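Local coordinates for B12-binding domain-containing protein (Kitasatospora setae, PDB 6WTE) that is a methyltransferase of the radical S-adenosylmethionine family that binds cobalamin and a [4Fe-4S] cluster and works by non-radical catalysis, at residues S2-L7 and G33-V38. Numbering follows the deposited sequence.
Sequences SRLVLL and GFEVEV
The guanidinium of R3 lies flat on the ring of F34, the two planes 15° apart and their centres 4.3 Å apart. NH2 sits over the centre of that ring face, while F34 CE1 lies under the guanidinium toward its rim, giving a cation-pi stack. At the guanidinium's edge R3 NE donates a hydrogen bond to G33 O (2.8 Å, N-H...O 173°), the oxygen in the guanidinium plane although NE stands above the carbonyl plane; a bend at chi3 (72°) turns NE to this position. At the ring's own edge, in plane, is R3 O, 3.5 Å from F34 CD1. An alanine at R3 would probably leave G33 O without this donor and the F34 face without its cation.

Beyond this stack, 4-7 and 35-38 pair in parallel: V5 N to E35 O, E37 N to V5 O (3.0 Å) and L7 N to E37 O run nearly straight. L4 CD1 packs against E35 CG and lies 3.9 Å from E37 OE1, which forms a salt bridge with R59 and a hydrogen bond with Y55. On the opposite face from L4 and E37, L7 CD1 packs against V36 CG1 at 3.7 Å, beneath helix 20-31. This is the first beta-alpha-beta unit of the B12-binding domain, where G33 closes the helix in a Schellman motif. Polar and cationic contacts thus tie together the residues leading into the two strands, and main-chain hydrogen bonds with apolar packing carry the pairing on toward the L7 side chain, about 5 Å from the bound cobalamin, so the contact joins a polar entrance to an apolar end near the cofactor.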
ATOM      1  N   SER A   2       4.291  31.947  11.614  1.00 27.72           N
ATOM      2  CA  SER A   2       5.028  31.213  10.598  1.00 25.35           C
ATOM      3  C   SER A   2       4.048  30.463   9.711  1.00 21.91           C
ATOM      4  O   SER A   2       2.983  30.034  10.160  1.00 22.03           O
ATOM      5  CB  SER A   2       6.020  30.227  11.222  1.00 23.14           C
ATOM      6  OG  SER A   2       6.435  29.261  10.271  1.00 26.12           O
ATOM      7  N   ARG A   3       4.412  30.312   8.437  1.00 21.03           N
ATOM      8  CA  ARG A   3       3.610  29.526   7.506  1.00 17.96           C
ATOM      9  C   ARG A   3       4.388  28.332   6.961  1.00 18.79           C
ATOM     10  O   ARG A   3       3.998  27.748   5.945  1.00 19.33           O
ATOM     11  CB  ARG A   3       3.085  30.416   6.375  1.00 21.82           C
ATOM     12  CG  ARG A   3       2.127  31.501   6.871  1.00 25.96           C
ATOM     13  CD  ARG A   3       1.445  32.263   5.738  1.00 33.86           C
ATOM     14  NE  ARG A   3       0.430  31.461   5.049  1.00 39.64           N
ATOM     15  CZ  ARG A   3      -0.819  31.292   5.481  1.00 36.56           C
ATOM     16  NH1 ARG A   3      -1.216  31.862   6.611  1.00 40.42           N
ATOM     17  NH2 ARG A   3      -1.673  30.549   4.785  1.00 29.55           N
ATOM     18  N   LEU A   4       5.461  27.941   7.644  1.00 17.15           N
ATOM     19  CA  LEU A   4       6.347  26.877   7.188  1.00 15.09           C
ATOM     20  C   LEU A   4       5.898  25.531   7.747  1.00 16.09           C
ATOM     21  O   LEU A   4       5.782  25.365   8.967  1.00 13.25           O
ATOM     22  CB  LEU A   4       7.785  27.167   7.608  1.00 15.61           C
ATOM     23  CG  LEU A   4       8.803  26.060   7.325  1.00 17.74           C
ATOM     24  CD1 LEU A   4       8.879  25.765   5.829  1.00 17.35           C
ATOM     25  CD2 LEU A   4      10.175  26.441   7.881  1.00 19.00           C
ATOM     26  N   VAL A   5       5.660  24.575   6.851  1.00 12.69           N
ATOM     27  CA  VAL A   5       5.326  23.198   7.196  1.00 13.24           C
ATOM     28  C   VAL A   5       6.454  22.298   6.705  1.00 14.71           C
ATOM     29  O   VAL A   5       6.854  22.378   5.537  1.00 15.42           O
ATOM     30  CB  VAL A   5       3.989  22.754   6.565  1.00 15.12           C
ATOM     31  CG1 VAL A   5       3.701  21.309   6.915  1.00 14.01           C
ATOM     32  CG2 VAL A   5       2.838  23.648   7.002  1.00 15.44           C
ATOM     33  N   LEU A   6       6.961  21.446   7.587  1.00 12.36           N
ATOM     34  CA  LEU A   6       7.924  20.418   7.216  1.00 12.02           C
ATOM     35  C   LEU A   6       7.199  19.092   7.031  1.00 11.95           C
ATOM     36  O   LEU A   6       6.372  18.719   7.868  1.00 11.46           O
ATOM     37  CB  LEU A   6       9.004  20.261   8.284  1.00 12.23           C
ATOM     38  CG  LEU A   6       9.865  19.007   8.126  1.00 12.69           C
ATOM     39  CD1 LEU A   6      10.731  19.069   6.848  1.00 12.29           C
ATOM     40  CD2 LEU A   6      10.702  18.795   9.377  1.00 14.09           C
ATOM     41  N   LEU A   7       7.514  18.390   5.943  1.00 12.23           N
ATOM     42  CA  LEU A   7       7.024  17.037   5.701  1.00 11.19           C
ATOM     43  C   LEU A   7       8.221  16.098   5.642  1.00 13.14           C
ATOM     44  O   LEU A   7       9.174  16.354   4.901  1.00 13.91           O
ATOM     45  CB  LEU A   7       6.211  16.962   4.404  1.00 12.22           C
ATOM     46  CG  LEU A   7       4.994  17.891   4.327  1.00 12.67           C
ATOM     47  CD1 LEU A   7       4.384  17.872   2.928  1.00 11.86           C
ATOM     48  CD2 LEU A   7       3.952  17.461   5.377  1.00 12.62           C
ATOM     49  N   GLY A  33      -1.343  28.780   0.527  1.00 18.15           N
ATOM     50  CA  GLY A  33      -0.492  29.856   0.985  1.00 20.35           C
ATOM     51  C   GLY A  33       0.588  29.479   1.972  1.00 20.86           C
ATOM     52  O   GLY A  33       1.216  30.381   2.546  1.00 20.54           O
ATOM     53  N   PHE A  34       0.844  28.193   2.177  1.00 15.72           N
ATOM     54  CA  PHE A  34       1.896  27.771   3.087  1.00 17.48           C
ATOM     55  C   PHE A  34       3.191  27.508   2.333  1.00 20.67           C
ATOM     56  O   PHE A  34       3.191  27.189   1.139  1.00 17.01           O
ATOM     57  CB  PHE A  34       1.477  26.518   3.859  1.00 16.00           C
ATOM     58  CG  PHE A  34       0.323  26.755   4.781  1.00 17.10           C
ATOM     59  CD1 PHE A  34       0.525  27.306   6.039  1.00 17.69           C
ATOM     60  CD2 PHE A  34      -0.967  26.460   4.379  1.00 16.20           C
ATOM     61  CE1 PHE A  34      -0.539  27.546   6.879  1.00 15.69           C
ATOM     62  CE2 PHE A  34      -2.036  26.697   5.212  1.00 15.39           C
ATOM     63  CZ  PHE A  34      -1.823  27.240   6.467  1.00 17.66           C
ATOM     64  N   GLU A  35       4.302  27.662   3.046  1.00 16.53           N
ATOM     65  CA  GLU A  35       5.600  27.248   2.544  1.00 15.74           C
ATOM     66  C   GLU A  35       5.842  25.818   3.009  1.00 16.72           C
ATOM     67  O   GLU A  35       5.626  25.502   4.182  1.00 16.05           O
ATOM     68  CB  GLU A  35       6.701  28.179   3.053  1.00 16.98           C
ATOM     69  CG  GLU A  35       8.089  27.846   2.544  1.00 17.85           C
ATOM     70  CD  GLU A  35       9.155  28.744   3.142  1.00 22.95           C
ATOM     71  OE1 GLU A  35       8.839  29.481   4.100  1.00 21.52           O
ATOM     72  OE2 GLU A  35      10.307  28.707   2.660  1.00 25.87           O
ATOM     73  N   VAL A  36       6.260  24.949   2.091  1.00 13.87           N
ATOM     74  CA  VAL A  36       6.435  23.535   2.387  1.00 12.56           C
ATOM     75  C   VAL A  36       7.866  23.133   2.076  1.00 14.88           C
ATOM     76  O   VAL A  36       8.377  23.423   0.988  1.00 17.83           O
ATOM     77  CB  VAL A  36       5.458  22.653   1.590  1.00 13.83           C
ATOM     78  CG1 VAL A  36       5.613  21.213   2.023  1.00 17.11           C
ATOM     79  CG2 VAL A  36       4.036  23.135   1.786  1.00 15.91           C
ATOM     80  N   GLU A  37       8.499  22.442   3.014  1.00 13.44           N
ATOM     81  CA  GLU A  37       9.786  21.806   2.786  1.00 15.19           C
ATOM     82  C   GLU A  37       9.679  20.323   3.110  1.00 15.25           C
ATOM     83  O   GLU A  37       9.022  19.935   4.083  1.00 12.74           O
ATOM     84  CB  GLU A  37      10.879  22.477   3.619  1.00 18.46           C
ATOM     85  CG  GLU A  37      11.116  23.907   3.170  1.00 17.23           C
ATOM     86  CD  GLU A  37      12.244  24.595   3.907  1.00 17.98           C
ATOM     87  OE1 GLU A  37      12.461  24.306   5.099  1.00 23.14           O
ATOM     88  OE2 GLU A  37      12.913  25.432   3.280  1.00 26.77           O
ATOM     89  N   VAL A  38      10.302  19.499   2.270  1.00 13.19           N
ATOM     90  CA  VAL A  38      10.298  18.047   2.406  1.00 12.03           C
ATOM     91  C   VAL A  38      11.689  17.604   2.822  1.00 12.77           C
ATOM     92  O   VAL A  38      12.691  18.030   2.237  1.00 17.57           O
ATOM     93  CB  VAL A  38       9.887  17.349   1.096  1.00 12.87           C
ATOM     94  CG1 VAL A  38      10.011  15.824   1.235  1.00 13.80           C
ATOM     95  CG2 VAL A  38       8.472  17.746   0.704  1.00 14.60           C
TER